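Local atomic coordinates of 15-O-acetyltransferase (Fusarium sporotrichioides, PDB entry 3FOT), a protein that acetylates the 15-hydroxyl of trichothecene intermediates such as 15-deacetylcalonectrin, a step in the biosynthesis of mycotoxins including T-2 toxin. Residues I314-L319 and K369-S374; E331-P336 and A361-E366; M268-G273 and G430-L435. All coordinates share one frame; numbering follows the deposited sequence.

Interaction 1: residues I314-L319 and K369-S374; sequences IVLALL and KSITVS. Unlike the reference sequence in segment 369-374: Thr372 (reference Ala).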
loop_
_atom_site.group_PDB
_atom_site.type_symbol
_atom_site.label_atom_id
_atom_site.label_comp_id
_atom_site.label_asym_id
_atom_site.label_seq_id
_atom_site.Cartn_x
_atom_site.Cartn_y
_atom_site.Cartn_z
ATOM N N ILE A 314 -3.968 -11.239 15.636
ATOM C CA ILE A 314 -3.372 -12.102 14.613
ATOM C C ILE A 314 -2.623 -13.273 15.248
ATOM O O ILE A 314 -2.785 -14.434 14.841
ATOM C CB ILE A 314 -2.472 -11.274 13.662
ATOM C CG1 ILE A 314 -3.397 -10.453 12.743
ATOM C CG2 ILE A 314 -1.497 -12.167 12.873
ATOM C CD1 ILE A 314 -2.680 -9.316 11.969
ATOM N N VAL A 315 -1.806 -12.940 16.245
ATOM C CA VAL A 315 -1.010 -13.935 16.982
ATOM C C VAL A 315 -1.890 -14.879 17.789
ATOM O O VAL A 315 -1.747 -16.105 17.676
ATOM C CB VAL A 315 0.093 -13.248 17.808
ATOM C CG1 VAL A 315 0.788 -14.237 18.744
ATOM C CG2 VAL A 315 1.124 -12.676 16.833
ATOM N N LEU A 316 -2.859 -14.335 18.529
ATOM C CA LEU A 316 -3.787 -15.210 19.281
ATOM C C LEU A 316 -4.586 -16.125 18.353
ATOM O O LEU A 316 -4.801 -17.307 18.667
ATOM C CB LEU A 316 -4.743 -14.401 20.183
ATOM C CG LEU A 316 -4.261 -14.166 21.641
ATOM C CD1 LEU A 316 -2.905 -13.503 21.717
ATOM C CD2 LEU A 316 -5.272 -13.336 22.428
ATOM N N ALA A 317 -5.012 -15.595 17.203
ATOM C CA ALA A 317 -5.755 -16.402 16.219
ATOM C C ALA A 317 -4.846 -17.505 15.648
ATOM O O ALA A 317 -5.280 -18.631 15.414
ATOM C CB ALA A 317 -6.306 -15.507 15.081
ATOM N N LEU A 318 -3.573 -17.184 15.473
ATOM C CA LEU A 318 -2.609 -18.166 14.978
ATOM C C LEU A 318 -2.394 -19.295 16.000
ATOM O O LEU A 318 -2.430 -20.486 15.640
ATOM C CB LEU A 318 -1.278 -17.487 14.657
ATOM C CG LEU A 318 -0.144 -18.406 14.224
ATOM C CD1 LEU A 318 -0.468 -18.952 12.870
ATOM C CD2 LEU A 318 1.163 -17.605 14.208
ATOM N N LEU A 319 -2.180 -18.909 17.256
ATOM C CA LEU A 319 -2.009 -19.860 18.368
ATOM C C LEU A 319 -3.245 -20.728 18.555
ATOM O O LEU A 319 -3.132 -21.942 18.784
ATOM C CB LEU A 319 -1.640 -19.134 19.674
ATOM C CG LEU A 319 -0.303 -18.385 19.699
ATOM C CD1 LEU A 319 -0.158 -17.527 20.950
ATOM C CD2 LEU A 319 0.888 -19.363 19.581
ATOM N N LYS A 369 2.894 -19.726 25.166
ATOM C CA LYS A 369 1.930 -20.536 25.909
ATOM C C LYS A 369 1.128 -19.661 26.867
ATOM O O LYS A 369 -0.072 -19.885 27.029
ATOM C CB LYS A 369 2.604 -21.684 26.692
ATOM C CG LYS A 369 1.629 -22.629 27.425
ATOM C CD LYS A 369 0.390 -23.032 26.586
ATOM C CE LYS A 369 -0.521 -23.990 27.343
ATOM N NZ LYS A 369 -0.971 -23.473 28.684
ATOM N N SER A 370 1.785 -18.662 27.466
ATOM C CA SER A 370 1.151 -17.798 28.472
ATOM C C SER A 370 0.076 -16.888 27.876
ATOM O O SER A 370 -0.724 -16.344 28.628
ATOM C CB SER A 370 2.179 -16.924 29.202
ATOM O OG SER A 370 2.675 -15.914 28.321
ATOM N N ILE A 371 0.085 -16.714 26.550
ATOM C CA ILE A 371 -0.937 -15.908 25.861
ATOM C C ILE A 371 -1.886 -16.728 24.973
ATOM O O ILE A 371 -2.696 -16.154 24.224
ATOM C CB ILE A 371 -0.308 -14.705 25.061
ATOM C CG1 ILE A 371 0.583 -15.196 23.909
ATOM C CG2 ILE A 371 0.427 -13.744 26.030
ATOM C CD1 ILE A 371 0.905 -14.103 22.887
ATOM N N THR A 372 -1.763 -18.059 25.029
ATOM C CA THR A 372 -2.631 -18.967 24.272
ATOM C C THR A 372 -3.996 -19.069 24.943
ATOM O O THR A 372 -4.148 -19.658 26.022
ATOM C CB THR A 372 -1.973 -20.363 24.069
ATOM O OG1 THR A 372 -0.729 -20.191 23.381
ATOM C CG2 THR A 372 -2.869 -21.297 23.251
ATOM N N VAL A 373 -4.990 -18.438 24.319
ATOM C CA VAL A 373 -6.352 -18.414 24.842
ATOM C C VAL A 373 -7.328 -18.803 23.743
ATOM O O VAL A 373 -7.126 -18.482 22.574
ATOM C CB VAL A 373 -6.767 -17.021 25.407
ATOM C CG1 VAL A 373 -5.943 -16.664 26.621
ATOM C CG2 VAL A 373 -6.656 -15.915 24.329
ATOM N N SER A 374 -8.387 -19.494 24.113
ATOM C CA SER A 374 -9.412 -19.810 23.143
ATOM C C SER A 374 -10.504 -18.741 23.156
ATOM O O SER A 374 -10.557 -17.888 24.041
ATOM C CB SER A 374 -10.004 -21.169 23.415
ATOM O OG SER A 374 -10.954 -21.031 24.414
HETATM O O HOH W 1 -4.867 -18.287 21.317
#
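Leu316, Leu319 and Val315 form an apolar flank of helix 306-321 on which Ile371, Thr372 and Val373 settle: a helix-on-loop packing in this BAHD-superfamily acyltransferase, with the loop coming from strand 358-365. Leu316 and Ile371 cross at about a right angle, CD1 to CD1 at 4.0 Å, and Leu316 CG lies against the carbonyl Ile371 O. The first torsion of Ile371 places CG1 between its backbone N and carbonyl carbon (chi1 65°), the crowded position, and there Leu319 CD1 comes obliquely to within 3.8 Å of Ile371 CG1. The same leucine methyl rests 3.7 Å from Thr372 OG1, a hydroxyl whose polar partner is the backbone Leu368 O. Val315 adds a looser touch, CG1 to Ile371 CD1 at 4.1 Å. Val373 approaches Leu316 at a slant, and its CG2 presses to 3.5 Å from Leu316 CD2, tighter than usual for two methyls. Ala385 of helix 379-401 packs on both of these side chains. No direct hydrogen bond joins the segments; instead one water bridges the backbones, donating to Leu316 O at 2.8 Å and to Val373 O at 2.6 Å.

Interaction 2: residues E331-P336 and A361-E366; sequences EVFISP and AVVRIE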
loop_
_atom_site.group_PDB
_atom_site.type_symbol
_atom_site.label_atom_id
_atom_site.label_comp_id
_atom_site.label_asym_id
_atom_site.label_seq_id
_atom_site.Cartn_x
_atom_site.Cartn_y
_atom_site.Cartn_z
ATOM N N GLU A 331 9.402 -21.507 21.362
ATOM C CA GLU A 331 9.118 -20.775 20.128
ATOM C C GLU A 331 8.942 -19.287 20.390
ATOM O O GLU A 331 8.389 -18.877 21.410
ATOM C CB GLU A 331 7.858 -21.295 19.459
ATOM C CG GLU A 331 8.032 -22.645 18.841
ATOM C CD GLU A 331 8.539 -22.631 17.412
ATOM O OE1 GLU A 331 8.719 -21.551 16.810
ATOM O OE2 GLU A 331 8.739 -23.742 16.881
ATOM N N VAL A 332 9.421 -18.486 19.452
ATOM C CA VAL A 332 9.216 -17.051 19.519
ATOM C C VAL A 332 8.496 -16.652 18.252
ATOM O O VAL A 332 8.924 -17.026 17.159
ATOM C CB VAL A 332 10.558 -16.297 19.590
ATOM C CG1 VAL A 332 10.339 -14.819 19.913
ATOM C CG2 VAL A 332 11.462 -16.934 20.637
ATOM N N PHE A 333 7.402 -15.909 18.397
ATOM C CA PHE A 333 6.771 -15.307 17.227
ATOM C C PHE A 333 7.648 -14.142 16.805
ATOM O O PHE A 333 7.848 -13.202 17.570
ATOM C CB PHE A 333 5.344 -14.848 17.517
ATOM C CG PHE A 333 4.686 -14.219 16.335
ATOM C CD1 PHE A 333 4.056 -15.010 15.378
ATOM C CD2 PHE A 333 4.731 -12.844 16.159
ATOM C CE1 PHE A 333 3.465 -14.420 14.232
ATOM C CE2 PHE A 333 4.143 -12.256 15.027
ATOM C CZ PHE A 333 3.516 -13.051 14.082
ATOM N N ILE A 334 8.206 -14.258 15.607
ATOM C CA ILE A 334 9.094 -13.247 15.045
ATOM C C ILE A 334 8.522 -12.876 13.680
ATOM O O ILE A 334 8.237 -13.742 12.845
ATOM C CB ILE A 334 10.547 -13.768 14.893
ATOM C CG1 ILE A 334 11.130 -14.156 16.260
ATOM C CG2 ILE A 334 11.445 -12.711 14.220
ATOM C CD1 ILE A 334 12.448 -14.887 16.181
ATOM N N SER A 335 8.351 -11.584 13.465
ATOM C CA SER A 335 7.783 -11.101 12.221
ATOM C C SER A 335 8.525 -9.846 11.771
ATOM O O SER A 335 8.437 -8.805 12.432
ATOM C CB SER A 335 6.295 -10.785 12.381
ATOM O OG SER A 335 5.751 -10.371 11.134
ATOM N N PRO A 336 9.249 -9.950 10.640
ATOM C CA PRO A 336 9.914 -8.803 10.038
ATOM C C PRO A 336 8.834 -8.018 9.330
ATOM O O PRO A 336 8.260 -8.521 8.350
ATOM C CB PRO A 336 10.870 -9.438 9.011
ATOM C CG PRO A 336 10.804 -10.933 9.238
ATOM C CD PRO A 336 9.466 -11.177 9.855
ATOM N N ALA A 361 11.196 -3.344 10.785
ATOM C CA ALA A 361 11.320 -3.603 12.226
ATOM C C ALA A 361 11.047 -5.083 12.433
ATOM O O ALA A 361 10.553 -5.754 11.529
ATOM C CB ALA A 361 10.311 -2.758 13.046
ATOM N N VAL A 362 11.374 -5.611 13.609
ATOM C CA VAL A 362 11.095 -7.012 13.869
ATOM C C VAL A 362 10.223 -7.080 15.114
ATOM O O VAL A 362 10.631 -6.658 16.202
ATOM C CB VAL A 362 12.381 -7.878 14.047
ATOM C CG1 VAL A 362 12.014 -9.323 14.299
ATOM C CG2 VAL A 362 13.280 -7.786 12.816
ATOM N N VAL A 363 8.999 -7.552 14.924
ATOM C CA VAL A 363 8.100 -7.847 16.042
ATOM C C VAL A 363 8.500 -9.193 16.666
ATOM O O VAL A 363 8.693 -10.175 15.958
ATOM C CB VAL A 363 6.639 -7.899 15.544
ATOM C CG1 VAL A 363 5.668 -8.377 16.646
ATOM C CG2 VAL A 363 6.242 -6.541 15.040
ATOM N N ARG A 364 8.591 -9.225 17.996
ATOM C CA ARG A 364 8.937 -10.428 18.730
ATOM C C ARG A 364 8.003 -10.623 19.898
ATOM O O ARG A 364 7.798 -9.701 20.693
ATOM C CB ARG A 364 10.371 -10.342 19.256
ATOM C CG ARG A 364 11.434 -10.332 18.203
ATOM C CD ARG A 364 12.817 -10.191 18.855
ATOM N NE ARG A 364 12.910 -10.964 20.101
ATOM C CZ ARG A 364 13.377 -12.206 20.203
ATOM N NH1 ARG A 364 13.822 -12.859 19.132
ATOM N NH2 ARG A 364 13.400 -12.800 21.389
ATOM N N ILE A 365 7.419 -11.814 19.990
ATOM C CA ILE A 365 6.587 -12.152 21.147
ATOM C C ILE A 365 7.069 -13.517 21.656
ATOM O O ILE A 365 6.996 -14.504 20.935
ATOM C CB ILE A 365 5.068 -12.204 20.817
ATOM C CG1 ILE A 365 4.575 -10.870 20.207
ATOM C CG2 ILE A 365 4.260 -12.614 22.080
ATOM C CD1 ILE A 365 3.279 -10.976 19.428
ATOM N N GLU A 366 7.605 -13.534 22.880
ATOM C CA GLU A 366 8.027 -14.773 23.523
ATOM C C GLU A 366 6.921 -15.237 24.459
ATOM O O GLU A 366 5.914 -14.540 24.644
ATOM C CB GLU A 366 9.316 -14.571 24.334
ATOM C CG GLU A 366 10.480 -13.900 23.609
ATOM C CD GLU A 366 11.606 -13.556 24.577
ATOM O OE1 GLU A 366 12.335 -12.585 24.320
ATOM O OE2 GLU A 366 11.756 -14.260 25.608
#
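Ile334 and Val362 meet obliquely on one face of a two-stranded antiparallel sheet, strands 333-340 and 358-365, and Ile334 CG2 presses on Val362 CG1 at 3.4 Å, closer than ordinary methyl packing. The opposite face carries Phe333, Ser335, Val363 and Ile365. There Val363 CG1 lies at the edge of the Phe333 ring, and the Ile365 and Phe333 side chains run alongside each other, Ile365 CD1 4.0 Å from Phe333 CD2. Val315 and Leu318 of helix 306-321 also pack on Phe333, while the Val362 face meets helix 246-264 through Tyr255 and Ala258. Four backbone hydrogen bonds pair Phe333 with Ile365 and Ser335 with Val363 in both directions, Ile365 N to Phe333 O being 2.8 Å. Pro336 carries the sheet toward the substrate site, its side chain about 8 Å from that of His414, which binds 15-deacetylcalonectrin. Toward the Val332 end, Arg364 lies alongside Ile334, and Val332 CG1 sits over one face of its guanidinium, 4.0 Å from Arg364 CZ. Arg364 NH2 donates a hydrogen bond, part of a salt bridge, to Glu366 OE1 at 3.1 Å; the oxygen lies in the guanidinium plane while the donor stands 46° out of the carboxylate plane.

Interaction 3: residues M268-G273 and G430-L435; sequences MKFQPG and GEANPL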
loop_
_atom_site.group_PDB
_atom_site.type_symbol
_atom_site.label_atom_id
_atom_site.label_comp_id
_atom_site.label_asym_id
_atom_site.label_seq_id
_atom_site.Cartn_x
_atom_site.Cartn_y
_atom_site.Cartn_z
ATOM N N MET A 268 1.827 -21.217 10.078
ATOM C CA MET A 268 0.608 -21.677 9.433
ATOM C C MET A 268 0.890 -22.543 8.209
ATOM O O MET A 268 1.640 -22.160 7.319
ATOM C CB MET A 268 -0.247 -20.500 9.019
ATOM C CG MET A 268 -1.518 -20.908 8.339
ATOM S SD MET A 268 -2.571 -19.484 8.086
ATOM C CE MET A 268 -3.085 -19.141 9.799
ATOM N N LYS A 269 0.266 -23.711 8.163
ATOM C CA LYS A 269 0.428 -24.577 6.998
ATOM C C LYS A 269 -0.222 -23.968 5.758
ATOM O O LYS A 269 -1.279 -23.340 5.849
ATOM C CB LYS A 269 -0.165 -25.955 7.283
ATOM C CG LYS A 269 0.663 -26.759 8.252
ATOM C CD LYS A 269 0.049 -28.123 8.536
ATOM C CE LYS A 269 0.743 -28.798 9.719
ATOM N NZ LYS A 269 2.231 -28.764 9.576
ATOM N N PHE A 270 0.413 -24.169 4.605
ATOM C CA PHE A 270 -0.147 -23.768 3.321
ATOM C C PHE A 270 0.111 -24.847 2.285
ATOM O O PHE A 270 0.966 -25.716 2.474
ATOM C CB PHE A 270 0.383 -22.405 2.850
ATOM C CG PHE A 270 1.834 -22.409 2.462
ATOM C CD1 PHE A 270 2.222 -22.758 1.165
ATOM C CD2 PHE A 270 2.808 -22.015 3.380
ATOM C CE1 PHE A 270 3.573 -22.763 0.803
ATOM C CE2 PHE A 270 4.155 -22.013 3.038
ATOM C CZ PHE A 270 4.545 -22.388 1.749
ATOM N N GLN A 271 -0.638 -24.795 1.196
ATOM C CA GLN A 271 -0.460 -25.771 0.130
ATOM C C GLN A 271 0.423 -25.125 -0.915
ATOM O O GLN A 271 0.190 -23.989 -1.282
ATOM C CB GLN A 271 -1.815 -26.203 -0.443
ATOM C CG GLN A 271 -2.739 -26.672 0.683
ATOM C CD GLN A 271 -4.005 -27.305 0.210
ATOM O OE1 GLN A 271 -5.075 -26.687 0.243
ATOM N NE2 GLN A 271 -3.911 -28.556 -0.218
ATOM N N PRO A 272 1.469 -25.839 -1.379
ATOM C CA PRO A 272 2.411 -25.223 -2.301
ATOM C C PRO A 272 1.807 -24.918 -3.673
ATOM O O PRO A 272 0.842 -25.556 -4.085
ATOM C CB PRO A 272 3.494 -26.294 -2.468
ATOM C CG PRO A 272 2.819 -27.558 -2.162
ATOM C CD PRO A 272 1.824 -27.243 -1.089
ATOM N N GLY A 273 2.413 -23.964 -4.366
ATOM C CA GLY A 273 2.012 -23.608 -5.716
ATOM C C GLY A 273 1.850 -22.114 -5.899
ATOM O O GLY A 273 2.150 -21.330 -4.993
ATOM N N GLY A 430 6.257 -25.270 3.047
ATOM C CA GLY A 430 5.366 -25.931 3.996
ATOM C C GLY A 430 4.537 -25.014 4.887
ATOM O O GLY A 430 3.322 -25.198 4.996
ATOM N N GLU A 431 5.196 -24.053 5.543
ATOM C CA GLU A 431 4.527 -23.161 6.517
ATOM C C GLU A 431 5.026 -21.725 6.394
ATOM O O GLU A 431 6.193 -21.475 6.068
ATOM C CB GLU A 431 4.715 -23.670 7.963
ATOM C CG GLU A 431 4.239 -25.144 8.153
ATOM C CD GLU A 431 4.659 -25.775 9.469
ATOM O OE1 GLU A 431 5.135 -25.057 10.376
ATOM O OE2 GLU A 431 4.501 -27.009 9.592
ATOM N N ALA A 432 4.135 -20.773 6.657
ATOM C CA ALA A 432 4.492 -19.361 6.604
ATOM C C ALA A 432 3.579 -18.609 7.541
ATOM O O ALA A 432 2.358 -18.769 7.483
ATOM C CB ALA A 432 4.332 -18.822 5.204
ATOM N N ASN A 433 4.163 -17.800 8.413
ATOM C CA ASN A 433 3.351 -17.047 9.345
ATOM C C ASN A 433 2.686 -15.833 8.675
ATOM O O ASN A 433 3.255 -15.235 7.768
ATOM C CB ASN A 433 4.152 -16.662 10.589
ATOM C CG ASN A 433 4.019 -17.703 11.705
ATOM O OD1 ASN A 433 4.749 -17.660 12.689
ATOM N ND2 ASN A 433 3.069 -18.644 11.548
ATOM N N PRO A 434 1.454 -15.502 9.102
ATOM C CA PRO A 434 0.827 -14.291 8.594
ATOM C C PRO A 434 1.677 -13.043 8.853
ATOM O O PRO A 434 2.431 -12.959 9.846
ATOM C CB PRO A 434 -0.506 -14.244 9.356
ATOM C CG PRO A 434 -0.760 -15.703 9.693
ATOM C CD PRO A 434 0.573 -16.217 10.044
ATOM N N LEU A 435 1.543 -12.073 7.954
ATOM C CA LEU A 435 2.220 -10.801 8.097
ATOM C C LEU A 435 1.171 -9.699 8.279
ATOM O O LEU A 435 0.140 -9.712 7.614
ATOM C CB LEU A 435 3.072 -10.502 6.857
ATOM C CG LEU A 435 3.830 -9.152 6.881
ATOM C CD1 LEU A 435 4.976 -9.180 7.903
ATOM C CD2 LEU A 435 4.346 -8.817 5.494
#
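The backbones of Lys269 and Glu431 pair in a single beta bridge that joins two loops, one running from helix 246-264 to strand 277-283, the other leading into strand 435-441. Two backbone hydrogen bonds bracket the pair: Ala432 N gives to Met268 O at 2.9 Å, and Phe270 N gives to Gly430 O at 3.1 Å. Between them, Glu431 CA-H points at Met268 O as a weaker contact.

The same two residues also form a salt bridge. The side chains of Lys269 and Glu431 extend alongside each other in the same direction, until the lysine bends at its last torsion (chi4 -49°) and brings NZ to 2.9 Å from Glu431 OE2, meeting that oxygen from above the carboxylate plane. The other oxygen, OE1, accepts from the backbone Gly267 N, so both arms of the carboxylate are held and its rotation is probably restricted.

Aromatic and apolar contacts complete the joint. The Phe270 ring lies against the backbone of 430-432, with Gly430 O over one face and Ala432 N at its edge; CE2 comes 3.4 Å from Glu431 N and 3.9 Å from Ala432 CB. Further along, Met268 meets Pro434 at about a right angle, CE to CG at 4.2 Å.

Around this joint, Leu318 of helix 306-321 and Tyr506 of helix 500-516 each pack on both Met268 and Pro434, while Leu435 starts strand 435-441 and reaches Ser335 and Thr337 of strand 333-340.

How the interactions relate
From the N terminus, residues 268-273 open the widest loop, which interaction 3 closes at 430-435. Inside it, helix 306-321 opens a second loop, closed when 369-374 returns in interaction 1; inside that again, interaction 2 joins 331-336 to 361-366. The three closures are therefore concentric, and none crosses another. They also touch in space. Ile371 CD1 of the loop after the two-stranded sheet meets Ile365 CG2 on that sheet at 3.8 Å, and on the helix Ile314 CG2 reaches Pro434 CB at 4.2 Å. Leu435 CD1 lies 3.4 Å from Pro336 O, bringing the start of strand 435-441 against strand 333-340.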